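Local coordinates for benzoylformate Decarboxylase (Polynucleobacter necessarius, PDB 4K9Q), which binds thiamine diphosphate and a magnesium ion and probably decarboxylates benzoylformate to benzaldehyde and carbon dioxide, at residues I53-S58 and L83-N88; E6-L11 and G137-A142; A191-A196 and V307-V312; M147-G152 and V312-L317. All coordinates share one frame; numbering follows the deposited sequence.

Interaction 1 and interaction 2 each involve helices that pack beside the six-stranded parallel sheet of the N-terminal thiamine diphosphate enzyme domain, their centres about 21 Å apart; along the chain, interaction 1 lies between the two halves of interaction 2, and both come before interaction 3. Interaction 3 belongs to the central domain, where helix 184-196 meets the outermost strand 309-312. Interaction 4 links the N-terminal and central domains: it ties the loop after helix 135-147 to the turn between strand 309-312 and helix 315-323, and shares V312 with interaction 3, whose centre lies about 19 Å away. Interaction 1 is the one nearest the cofactor, and interactions 3 and 4 both border the fourth subunit.

Interaction 1. Residues I53-S58 and L83-N88; sequences IADGLS and LTAYQN
The carboxylate oxygen OD2 of D55 carries the polar part of this contact, accepting a hydrogen bond of 2.9 Å from N88 ND2. The N-H...O angle is 149°. OD2 lies close to the amide plane of N88, but the amide itself reaches OD2 on its syn side and well out of the carboxylate plane, and the two flat groups are steeply turned against each other. CG of D55 stands anti to the backbone N (chi1 -167°), which carries the carboxylate across to the second helix. The same OD2 also accepts from W402 NE1, while OD1 is bound to T90 OG1 and to Q59 NE2, so both oxygens of this buried group are engaged. Helices 47-61 and 79-88 run nearly parallel here, 18° apart with axes 10.5 Å from each other, as neighbouring helices of the α/β N-terminal domain; on the second of them, the side chain of T84 lies about 8 Å from the bound thiamine diphosphate. Beyond the hydrogen bond the contact is close packing: D55 OD2 rests 3.3 Å from A85 CA and 3.6 Å from A85 CB. With D55 replaced by an alanine, N88 ND2 and W402 NE1 would probably lose their shared acceptor, and T90 and Q59 this partner, in a buried setting. On its other side the N88 amide accepts through OD1 from A396 N.

Interaction 2. Residues E6-L11 and G137-A142; sequences EITFDL and GAFMRA
Two surface-layer helices of the α/β N-terminal domain, 4-15 and 135-147, lie side by side and meet through T8 and L11 on one and F139 and M140 on the other. They run in nearly the same direction, crossing at -25° with their axes 10.0 Å apart, and the side chains meet through carbon atoms alone. F139 is a bridge between layers, because its side chain also reaches L156 and L158 of strand 154-159 in the parallel sheet beneath. The methyl CG2 of T8 sits over one face of the F139 ring, 3.9 Å from the centroid and 16° off the ring normal, a CH-pi contact displaced slightly toward the rim on the CD2 and CE2 side. This placement follows from the first torsion of T8 (chi1 -60°), which sets CG2 anti to the backbone N; the hydroxyl OG1 is turned instead toward its own helix, where it is hydrogen-bonded to V4 O. One turn further along, L11 reaches across to the second helix. Its CG stands anti to the backbone N, so that CD2 points at the second helix between two successive residues. There it touches the root of the aromatic side chain rather than the ring, with L11 CD2 3.9 Å from F139 CB. The same methyl reaches the backbone of the next residue, L11 CD2 lying 3.8 Å from M140 N and 4.2 Å from M140 CB.

Interaction 3. Residues A191-A196 and V307-V312; sequences AQRITA and VGDSLV
OD2 of D309 is gripped from two directions by R193: directly by NH1, in a salt bridge of 2.9 Å with an N-H...O angle of 161°, and through a water. That water accepts from R193 NH2 at 2.7 Å and appears to donate to D309 OD2, although the second leg is so short that its length is doubtful. The direct bond comes to OD2 on the anti side, 31° out of the carboxylate plane, whereas OD2 lies near the guanidinium plane and at its edge. The two planes stand almost perpendicular, and the carboxylate offers the guanidinium a single oxygen; it is not a paired, two-oxygen bridge. Bends at chi2 and chi3 fold the R193 chain so that its head faces the strand. NH2 has a further partner in T291 OG1, and D309 OD1 is bound to T175 OG1 of the fourth subunit. The bridge thus joins helix 184-196 of the Rossmann-like central domain to strand 309-312, the outermost of its parallel sheet within this chain, across the neighbouring strand 291-296, whose L293 touches R193; that helix packs on strand 266-270 through L266, touched by both R193 and I194.

Interaction 4. Residues M147-G152 and V312-L317; sequences MQQPQG and VSDSKL
The amide of Q149 and the carboxylate of D314 lie nearly coplanar, their planes 15° apart, and meet where Q149 NE2 donates to D314 OD1 at 2.9 Å. The bond is fairly straight (162°), uses the anti lone pair of OD1, and keeps that oxygen within the plane of the amide. Beside it, Q149 OE1 lies 3.5 Å from D314 CB and accepts from Q180 N, so the amide is held at both ends and fixed in its rotation. CG of Q149 is anti to the backbone N (chi1 -153°) and the chain is extended beyond it, which lets the amide reach across to D314 from a loop whose next peptide bond, before P150, is cis. In that loop Q151 NE2 folds back on M147 O, 2.8 Å away. D314 is the N-cap of helix 315-323: its OD2 accepts from L317 N at 3.1 Å. A leucine in place of Q149 would probably leave D314 OD1 without this donor and Q180 N without this acceptor, weakening the tie between loop and cap. The contact therefore couples the loop that leaves helix 135-147 of the N-terminal domain to the start of a central-domain helix. With an amide N-H on one oxygen and the helix start on the other, the surroundings of this buried carboxylate are likely to favour its negative form.

Interaction 1. Residues I53-S58 and L83-N88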
loop_
_atom_site.group_PDB
_atom_site.type_symbol
_atom_site.label_atom_id
_atom_site.label_comp_id
_atom_site.label_asym_id
_atom_site.label_seq_id
_atom_site.Cartn_x
_atom_site.Cartn_y
_atom_site.Cartn_z
ATOM N N ILE A 53 14.347 -17.723 14.641
ATOM C CA ILE A 53 14.210 -18.711 15.716
ATOM C C ILE A 53 12.760 -19.210 15.770
ATOM O O ILE A 53 12.491 -20.421 15.818
ATOM C CB ILE A 53 14.629 -18.101 17.064
ATOM C CG1 ILE A 53 16.140 -17.842 17.068
ATOM C CG2 ILE A 53 14.256 -19.025 18.227
ATOM C CD1 ILE A 53 16.609 -17.017 18.275
ATOM N N ALA A 54 11.818 -18.275 15.767
ATOM C CA ALA A 54 10.405 -18.634 15.762
ATOM C C ALA A 54 10.035 -19.483 14.538
ATOM O O ALA A 54 9.267 -20.435 14.639
ATOM C CB ALA A 54 9.534 -17.376 15.832
ATOM N N ASP A 55 10.593 -19.131 13.386
ATOM C CA ASP A 55 10.348 -19.843 12.132
ATOM C C ASP A 55 10.820 -21.295 12.284
ATOM O O ASP A 55 10.050 -22.235 12.076
ATOM C CB ASP A 55 11.086 -19.123 10.993
ATOM C CG ASP A 55 10.658 -19.585 9.609
ATOM O OD1 ASP A 55 10.048 -20.660 9.485
ATOM O OD2 ASP A 55 10.963 -18.865 8.627
ATOM N N GLY A 56 12.073 -21.484 12.691
ATOM C CA GLY A 56 12.593 -22.826 12.918
ATOM C C GLY A 56 11.738 -23.634 13.891
ATOM O O GLY A 56 11.413 -24.801 13.629
ATOM N N LEU A 57 11.370 -23.029 15.022
ATOM C CA LEU A 57 10.521 -23.709 15.995
ATOM C C LEU A 57 9.155 -24.071 15.398
ATOM O O LEU A 57 8.694 -25.207 15.528
ATOM C CB LEU A 57 10.345 -22.854 17.246
ATOM C CG LEU A 57 9.529 -23.492 18.372
ATOM C CD1 LEU A 57 10.136 -24.841 18.770
ATOM C CD2 LEU A 57 9.477 -22.545 19.565
ATOM N N SER A 58 8.515 -23.112 14.743
ATOM C CA SER A 58 7.207 -23.354 14.116
ATOM C C SER A 58 7.273 -24.474 13.059
ATOM O O SER A 58 6.344 -25.264 12.927
ATOM C CB SER A 58 6.659 -22.060 13.507
ATOM O OG SER A 58 5.470 -22.309 12.771
ATOM N N LEU A 83 10.211 -11.814 5.304
ATOM C CA LEU A 83 10.127 -12.222 3.906
ATOM C C LEU A 83 10.394 -13.725 3.816
ATOM O O LEU A 83 9.662 -14.470 3.165
ATOM C CB LEU A 83 11.141 -11.426 3.065
ATOM C CG LEU A 83 11.260 -11.624 1.550
ATOM C CD1 LEU A 83 12.008 -10.455 0.917
ATOM C CD2 LEU A 83 11.975 -12.928 1.218
ATOM N N THR A 84 11.434 -14.188 4.500
ATOM C CA THR A 84 11.792 -15.596 4.424
ATOM C C THR A 84 10.721 -16.500 5.057
ATOM O O THR A 84 10.374 -17.546 4.499
ATOM C CB THR A 84 13.170 -15.829 5.042
ATOM O OG1 THR A 84 14.142 -15.080 4.293
ATOM C CG2 THR A 84 13.528 -17.318 5.039
ATOM N N ALA A 85 10.178 -16.091 6.202
ATOM C CA ALA A 85 9.083 -16.856 6.819
ATOM C C ALA A 85 7.886 -16.968 5.866
ATOM O O ALA A 85 7.241 -18.013 5.772
ATOM C CB ALA A 85 8.656 -16.213 8.129
ATOM N N TYR A 86 7.589 -15.885 5.156
ATOM C CA TYR A 86 6.498 -15.878 4.194
ATOM C C TYR A 86 6.762 -16.900 3.084
ATOM O O TYR A 86 5.883 -17.689 2.741
ATOM C CB TYR A 86 6.334 -14.472 3.599
ATOM C CG TYR A 86 5.140 -14.309 2.700
ATOM C CD1 TYR A 86 5.241 -14.559 1.332
ATOM C CD2 TYR A 86 3.908 -13.889 3.217
ATOM C CE1 TYR A 86 4.138 -14.397 0.490
ATOM C CE2 TYR A 86 2.803 -13.732 2.384
ATOM C CZ TYR A 86 2.929 -13.985 1.030
ATOM O OH TYR A 86 1.841 -13.824 0.205
ATOM N N GLN A 87 7.970 -16.900 2.527
ATOM C CA GLN A 87 8.273 -17.825 1.435
ATOM C C GLN A 87 8.421 -19.279 1.915
ATOM O O GLN A 87 8.175 -20.212 1.156
ATOM C CB GLN A 87 9.486 -17.335 0.618
ATOM C CG GLN A 87 9.190 -15.981 -0.048
ATOM C CD GLN A 87 10.171 -15.588 -1.127
ATOM O OE1 GLN A 87 11.358 -15.892 -1.041
ATOM N NE2 GLN A 87 9.675 -14.895 -2.157
ATOM N N ASN A 88 8.783 -19.453 3.186
ATOM C CA ASN A 88 8.821 -20.772 3.843
ATOM C C ASN A 88 7.403 -21.295 4.119
ATOM O O ASN A 88 7.222 -22.476 4.449
ATOM C CB ASN A 88 9.537 -20.680 5.197
ATOM C CG ASN A 88 11.055 -20.631 5.083
ATOM O OD1 ASN A 88 11.641 -20.925 4.032
ATOM N ND2 ASN A 88 11.706 -20.267 6.187
#

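Interaction 2. Residues E6-L11 and G137-A142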
loop_
_atom_site.group_PDB
_atom_site.type_symbol
_atom_site.label_atom_id
_atom_site.label_comp_id
_atom_site.label_asym_id
_atom_site.label_seq_id
_atom_site.Cartn_x
_atom_site.Cartn_y
_atom_site.Cartn_z
ATOM N N GLU A 6 -5.547 -11.268 30.181
ATOM C CA GLU A 6 -5.936 -12.571 30.715
ATOM C C GLU A 6 -6.715 -13.388 29.677
ATOM O O GLU A 6 -6.460 -14.575 29.490
ATOM C CB GLU A 6 -6.739 -12.440 32.015
ATOM C CG GLU A 6 -6.932 -13.784 32.700
ATOM C CD GLU A 6 -7.582 -13.684 34.067
ATOM O OE1 GLU A 6 -7.779 -12.556 34.564
ATOM O OE2 GLU A 6 -7.900 -14.745 34.641
ATOM N N ILE A 7 -7.654 -12.742 28.995
ATOM C CA ILE A 7 -8.455 -13.409 27.970
ATOM C C ILE A 7 -7.602 -13.882 26.790
ATOM O O ILE A 7 -7.804 -14.971 26.256
ATOM C CB ILE A 7 -9.574 -12.485 27.487
ATOM C CG1 ILE A 7 -10.501 -12.170 28.669
ATOM C CG2 ILE A 7 -10.332 -13.105 26.310
ATOM C CD1 ILE A 7 -11.453 -11.021 28.412
ATOM N N THR A 8 -6.643 -13.052 26.391
ATOM C CA THR A 8 -5.780 -13.382 25.262
ATOM C C THR A 8 -4.874 -14.571 25.580
ATOM O O THR A 8 -4.729 -15.491 24.768
ATOM C CB THR A 8 -4.936 -12.159 24.848
ATOM O OG1 THR A 8 -5.808 -11.088 24.460
ATOM C CG2 THR A 8 -4.011 -12.511 23.686
ATOM N N PHE A 9 -4.254 -14.561 26.756
ATOM C CA PHE A 9 -3.399 -15.679 27.120
ATOM C C PHE A 9 -4.216 -16.967 27.256
ATOM O O PHE A 9 -3.754 -18.044 26.858
ATOM C CB PHE A 9 -2.569 -15.370 28.372
ATOM C CG PHE A 9 -1.294 -14.637 28.070
ATOM C CD1 PHE A 9 -0.128 -15.336 27.797
ATOM C CD2 PHE A 9 -1.262 -13.252 28.036
ATOM C CE1 PHE A 9 1.052 -14.661 27.502
ATOM C CE2 PHE A 9 -0.089 -12.574 27.741
ATOM C CZ PHE A 9 1.067 -13.281 27.475
ATOM N N ASP A 10 -5.443 -16.852 27.761
ATOM C CA ASP A 10 -6.327 -18.019 27.826
ATOM C C ASP A 10 -6.666 -18.572 26.434
ATOM O O ASP A 10 -6.707 -19.788 26.231
ATOM C CB ASP A 10 -7.599 -17.714 28.612
ATOM C CG ASP A 10 -7.438 -17.960 30.110
ATOM O OD1 ASP A 10 -6.455 -18.620 30.525
ATOM O OD2 ASP A 10 -8.315 -17.502 30.868
ATOM N N LEU A 11 -6.901 -17.683 25.472
ATOM C CA LEU A 11 -7.086 -18.111 24.086
ATOM C C LEU A 11 -5.851 -18.845 23.568
ATOM O O LEU A 11 -5.952 -19.905 22.950
ATOM C CB LEU A 11 -7.416 -16.915 23.182
ATOM C CG LEU A 11 -7.442 -17.213 21.681
ATOM C CD1 LEU A 11 -8.608 -18.135 21.339
ATOM C CD2 LEU A 11 -7.539 -15.927 20.886
ATOM N N GLY A 137 -10.141 -11.454 19.744
ATOM C CA GLY A 137 -10.651 -11.863 18.445
ATOM C C GLY A 137 -9.650 -11.684 17.317
ATOM O O GLY A 137 -9.648 -12.465 16.366
ATOM N N ALA A 138 -8.815 -10.647 17.410
ATOM C CA ALA A 138 -7.771 -10.404 16.406
ATOM C C ALA A 138 -6.700 -11.499 16.443
ATOM O O ALA A 138 -6.187 -11.929 15.392
ATOM C CB ALA A 138 -7.154 -9.021 16.588
ATOM N N PHE A 139 -6.361 -11.962 17.648
ATOM C CA PHE A 139 -5.477 -13.115 17.766
ATOM C C PHE A 139 -6.087 -14.374 17.136
ATOM O O PHE A 139 -5.390 -15.145 16.463
ATOM C CB PHE A 139 -5.069 -13.362 19.222
ATOM C CG PHE A 139 -3.840 -12.594 19.645
ATOM C CD1 PHE A 139 -2.587 -13.184 19.587
ATOM C CD2 PHE A 139 -3.942 -11.282 20.084
ATOM C CE1 PHE A 139 -1.438 -12.485 19.980
ATOM C CE2 PHE A 139 -2.800 -10.575 20.486
ATOM C CZ PHE A 139 -1.548 -11.181 20.428
ATOM N N MET A 140 -7.387 -14.591 17.347
ATOM C CA MET A 140 -8.035 -15.734 16.711
ATOM C C MET A 140 -8.014 -15.614 15.179
ATOM O O MET A 140 -7.719 -16.582 14.482
ATOM C CB MET A 140 -9.474 -15.910 17.200
ATOM C CG MET A 140 -10.129 -17.176 16.660
ATOM S SD MET A 140 -9.303 -18.678 17.210
ATOM C CE MET A 140 -8.892 -19.444 15.639
ATOM N N ARG A 141 -8.344 -14.435 14.659
ATOM C CA ARG A 141 -8.305 -14.228 13.209
ATOM C C ARG A 141 -6.876 -14.372 12.693
ATOM O O ARG A 141 -6.652 -14.889 11.604
ATOM C CB ARG A 141 -8.883 -12.860 12.837
ATOM C CG ARG A 141 -8.878 -12.564 11.333
ATOM C CD ARG A 141 -9.758 -11.360 10.991
ATOM N NE ARG A 141 -9.581 -11.003 9.587
ATOM C CZ ARG A 141 -9.988 -9.870 9.027
ATOM N NH1 ARG A 141 -10.641 -8.950 9.731
ATOM N NH2 ARG A 141 -9.753 -9.666 7.736
ATOM N N ALA A 142 -5.906 -13.909 13.480
ATOM C CA ALA A 142 -4.493 -14.065 13.113
ATOM C C ALA A 142 -4.129 -15.552 12.978
ATOM O O ALA A 142 -3.552 -15.973 11.969
ATOM C CB ALA A 142 -3.583 -13.369 14.142
#

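Interaction 3. Residues A191-A196 and V307-V312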
loop_
_atom_site.group_PDB
_atom_site.type_symbol
_atom_site.label_atom_id
_atom_site.label_comp_id
_atom_site.label_asym_id
_atom_site.label_seq_id
_atom_site.Cartn_x
_atom_site.Cartn_y
_atom_site.Cartn_z
ATOM N N ALA A 191 -4.117 -37.827 -13.941
ATOM C CA ALA A 191 -3.854 -39.265 -13.944
ATOM C C ALA A 191 -3.886 -39.814 -15.367
ATOM O O ALA A 191 -3.049 -40.633 -15.746
ATOM C CB ALA A 191 -4.861 -39.990 -13.066
ATOM N N GLN A 192 -4.843 -39.348 -16.160
ATOM C CA GLN A 192 -4.937 -39.771 -17.555
ATOM C C GLN A 192 -3.672 -39.401 -18.330
ATOM O O GLN A 192 -3.146 -40.209 -19.103
ATOM C CB GLN A 192 -6.164 -39.158 -18.226
ATOM C CG GLN A 192 -7.488 -39.724 -17.737
ATOM C CD GLN A 192 -8.691 -38.945 -18.256
ATOM O OE1 GLN A 192 -8.549 -37.962 -18.986
ATOM N NE2 GLN A 192 -9.885 -39.386 -17.875
ATOM N N ARG A 193 -3.190 -38.175 -18.135
ATOM C CA ARG A 193 -1.962 -37.730 -18.800
ATOM C C ARG A 193 -0.801 -38.618 -18.392
ATOM O O ARG A 193 -0.012 -39.056 -19.229
ATOM C CB ARG A 193 -1.649 -36.269 -18.459
ATOM C CG ARG A 193 -2.660 -35.277 -18.999
ATOM C CD ARG A 193 -2.287 -34.810 -20.390
ATOM N NE ARG A 193 -1.041 -34.043 -20.395
ATOM C CZ ARG A 193 -0.953 -32.760 -20.055
ATOM N NH1 ARG A 193 -2.040 -32.097 -19.675
ATOM N NH2 ARG A 193 0.221 -32.139 -20.086
ATOM N N ILE A 194 -0.696 -38.888 -17.096
ATOM C CA ILE A 194 0.416 -39.682 -16.585
ATOM C C ILE A 194 0.375 -41.108 -17.136
ATOM O O ILE A 194 1.387 -41.643 -17.587
ATOM C CB ILE A 194 0.430 -39.707 -15.045
ATOM C CG1 ILE A 194 0.735 -38.304 -14.511
ATOM C CG2 ILE A 194 1.453 -40.707 -14.541
ATOM C CD1 ILE A 194 0.510 -38.158 -13.016
ATOM N N THR A 195 -0.809 -41.708 -17.109
ATOM C CA THR A 195 -0.992 -43.075 -17.586
ATOM C C THR A 195 -0.629 -43.202 -19.064
ATOM O O THR A 195 -0.049 -44.204 -19.486
ATOM C CB THR A 195 -2.446 -43.551 -17.345
ATOM O OG1 THR A 195 -2.680 -43.643 -15.935
ATOM C CG2 THR A 195 -2.678 -44.910 -17.974
ATOM N N ALA A 196 -0.949 -42.174 -19.842
ATOM C CA ALA A 196 -0.688 -42.189 -21.284
ATOM C C ALA A 196 0.765 -41.891 -21.659
ATOM O O ALA A 196 1.197 -42.198 -22.775
ATOM C CB ALA A 196 -1.606 -41.219 -21.989
ATOM N N VAL A 307 5.212 -22.472 -17.296
ATOM C CA VAL A 307 4.668 -23.415 -18.262
ATOM C C VAL A 307 3.757 -24.403 -17.545
ATOM O O VAL A 307 3.887 -24.606 -16.331
ATOM C CB VAL A 307 5.812 -24.207 -18.952
ATOM C CG1 VAL A 307 6.459 -25.191 -17.975
ATOM C CG2 VAL A 307 5.311 -24.933 -20.193
ATOM N N GLY A 308 2.825 -25.003 -18.287
ATOM C CA GLY A 308 2.167 -26.209 -17.810
ATOM C C GLY A 308 0.694 -26.122 -17.461
ATOM O O GLY A 308 0.085 -25.044 -17.484
ATOM N N ASP A 309 0.122 -27.285 -17.160
ATOM C CA ASP A 309 -1.231 -27.371 -16.613
ATOM C C ASP A 309 -1.120 -27.639 -15.117
ATOM O O ASP A 309 -0.438 -28.578 -14.689
ATOM C CB ASP A 309 -2.012 -28.494 -17.297
ATOM C CG ASP A 309 -2.053 -28.334 -18.809
ATOM O OD1 ASP A 309 -2.484 -27.266 -19.288
ATOM O OD2 ASP A 309 -1.629 -29.270 -19.520
ATOM N N SER A 310 -1.783 -26.812 -14.320
ATOM C CA SER A 310 -1.639 -26.891 -12.874
ATOM C C SER A 310 -2.951 -27.155 -12.151
ATOM O O SER A 310 -4.038 -26.963 -12.701
ATOM C CB SER A 310 -1.043 -25.584 -12.342
ATOM O OG SER A 310 -1.912 -24.495 -12.624
ATOM N N LEU A 311 -2.830 -27.611 -10.910
ATOM C CA LEU A 311 -3.949 -27.596 -9.973
ATOM C C LEU A 311 -3.440 -27.208 -8.586
ATOM O O LEU A 311 -2.257 -27.403 -8.270
ATOM C CB LEU A 311 -4.673 -28.952 -9.942
ATOM C CG LEU A 311 -3.935 -30.197 -9.444
ATOM C CD1 LEU A 311 -3.936 -30.265 -7.921
ATOM C CD2 LEU A 311 -4.574 -31.453 -10.008
ATOM N N VAL A 312 -4.325 -26.640 -7.768
ATOM C CA VAL A 312 -3.963 -26.286 -6.396
ATOM C C VAL A 312 -4.417 -27.387 -5.448
ATOM O O VAL A 312 -5.592 -27.788 -5.457
ATOM C CB VAL A 312 -4.576 -24.934 -5.964
ATOM C CG1 VAL A 312 -3.988 -24.480 -4.624
ATOM C CG2 VAL A 312 -4.345 -23.876 -7.029
HETATM O O HOH W 1 0.781 -29.482 -20.047
#

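Interaction 4. Residues M147-G152 and V312-L317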
loop_
_atom_site.group_PDB
_atom_site.type_symbol
_atom_site.label_atom_id
_atom_site.label_comp_id
_atom_site.label_asym_id
_atom_site.label_seq_id
_atom_site.Cartn_x
_atom_site.Cartn_y
_atom_site.Cartn_z
ATOM N N MET A 147 -2.950 -20.271 9.614
ATOM C CA MET A 147 -2.979 -21.730 9.594
ATOM C C MET A 147 -3.705 -22.362 8.400
ATOM O O MET A 147 -3.527 -23.555 8.121
ATOM C CB MET A 147 -3.546 -22.255 10.910
ATOM C CG MET A 147 -2.534 -22.104 12.059
ATOM S SD MET A 147 -1.100 -23.173 11.865
ATOM C CE MET A 147 -1.759 -24.725 12.475
ATOM N N GLN A 148 -4.525 -21.576 7.707
ATOM C CA GLN A 148 -5.154 -22.050 6.480
ATOM C C GLN A 148 -4.171 -22.051 5.320
ATOM O O GLN A 148 -3.301 -21.184 5.213
ATOM C CB GLN A 148 -6.394 -21.212 6.155
ATOM C CG GLN A 148 -7.432 -21.321 7.251
ATOM C CD GLN A 148 -8.674 -20.499 6.994
ATOM O OE1 GLN A 148 -9.786 -20.947 7.278
ATOM N NE2 GLN A 148 -8.502 -19.291 6.457
ATOM N N GLN A 149 -4.296 -23.055 4.467
ATOM C CA GLN A 149 -3.370 -23.234 3.353
ATOM C C GLN A 149 -3.599 -22.139 2.310
ATOM O O GLN A 149 -4.741 -21.752 2.063
ATOM C CB GLN A 149 -3.628 -24.608 2.744
ATOM C CG GLN A 149 -2.456 -25.229 2.052
ATOM C CD GLN A 149 -2.622 -26.723 1.916
ATOM O OE1 GLN A 149 -3.518 -27.193 1.215
ATOM N NE2 GLN A 149 -1.763 -27.484 2.598
ATOM N N PRO A 150 -2.518 -21.609 1.705
ATOM C CA PRO A 150 -1.100 -21.857 1.976
ATOM C C PRO A 150 -0.716 -21.099 3.240
ATOM O O PRO A 150 -0.983 -19.898 3.349
ATOM C CB PRO A 150 -0.404 -21.244 0.757
ATOM C CG PRO A 150 -1.295 -20.130 0.338
ATOM C CD PRO A 150 -2.709 -20.603 0.636
ATOM N N GLN A 151 -0.115 -21.793 4.199
ATOM C CA GLN A 151 0.189 -21.169 5.478
ATOM C C GLN A 151 1.230 -20.046 5.341
ATOM O O GLN A 151 1.987 -19.983 4.365
ATOM C CB GLN A 151 0.619 -22.223 6.502
ATOM C CG GLN A 151 -0.440 -23.306 6.729
ATOM C CD GLN A 151 -0.035 -24.299 7.804
ATOM O OE1 GLN A 151 1.151 -24.598 7.978
ATOM N NE2 GLN A 151 -1.021 -24.821 8.535
ATOM N N GLY A 152 1.251 -19.147 6.315
ATOM C CA GLY A 152 2.161 -18.018 6.252
ATOM C C GLY A 152 1.972 -17.051 7.393
ATOM O O GLY A 152 1.018 -17.173 8.165
ATOM N N VAL A 312 -4.325 -26.640 -7.768
ATOM C CA VAL A 312 -3.963 -26.286 -6.396
ATOM C C VAL A 312 -4.417 -27.387 -5.448
ATOM O O VAL A 312 -5.592 -27.788 -5.457
ATOM C CB VAL A 312 -4.576 -24.934 -5.964
ATOM C CG1 VAL A 312 -3.988 -24.480 -4.624
ATOM C CG2 VAL A 312 -4.345 -23.876 -7.029
ATOM N N SER A 313 -3.489 -27.880 -4.635
ATOM C CA SER A 313 -3.786 -28.942 -3.684
ATOM C C SER A 313 -2.660 -29.122 -2.684
ATOM O O SER A 313 -1.484 -28.954 -3.016
ATOM C CB SER A 313 -3.988 -30.273 -4.417
ATOM O OG SER A 313 -4.261 -31.316 -3.507
ATOM N N ASP A 314 -3.031 -29.490 -1.464
ATOM C CA ASP A 314 -2.081 -30.063 -0.523
ATOM C C ASP A 314 -1.374 -31.234 -1.209
ATOM O O ASP A 314 -2.011 -32.038 -1.896
ATOM C CB ASP A 314 -2.818 -30.570 0.717
ATOM C CG ASP A 314 -1.885 -31.142 1.757
ATOM O OD1 ASP A 314 -1.363 -30.354 2.577
ATOM O OD2 ASP A 314 -1.682 -32.379 1.768
ATOM N N SER A 315 -0.061 -31.338 -1.038
ATOM C CA SER A 315 0.691 -32.389 -1.711
ATOM C C SER A 315 0.257 -33.786 -1.279
ATOM O O SER A 315 0.137 -34.693 -2.103
ATOM C CB SER A 315 2.190 -32.229 -1.448
ATOM O OG SER A 315 2.754 -31.328 -2.383
ATOM N N LYS A 316 0.042 -33.962 0.018
ATOM C CA LYS A 316 -0.340 -35.273 0.528
ATOM C C LYS A 316 -1.692 -35.696 -0.045
ATOM O O LYS A 316 -1.844 -36.820 -0.540
ATOM C CB LYS A 316 -0.369 -35.287 2.059
ATOM C CG LYS A 316 -0.426 -36.695 2.629
ATOM C CD LYS A 316 -0.323 -36.707 4.136
ATOM C CE LYS A 316 -0.352 -38.142 4.647
ATOM N NZ LYS A 316 -0.436 -38.205 6.127
ATOM N N LEU A 317 -2.664 -34.795 0.012
ATOM C CA LEU A 317 -3.995 -35.097 -0.499
ATOM C C LEU A 317 -3.942 -35.444 -1.988
ATOM O O LEU A 317 -4.599 -36.388 -2.429
ATOM C CB LEU A 317 -4.948 -33.938 -0.244
ATOM C CG LEU A 317 -5.196 -33.713 1.247
ATOM C CD1 LEU A 317 -6.229 -32.631 1.463
ATOM C CD2 LEU A 317 -5.645 -35.002 1.901
#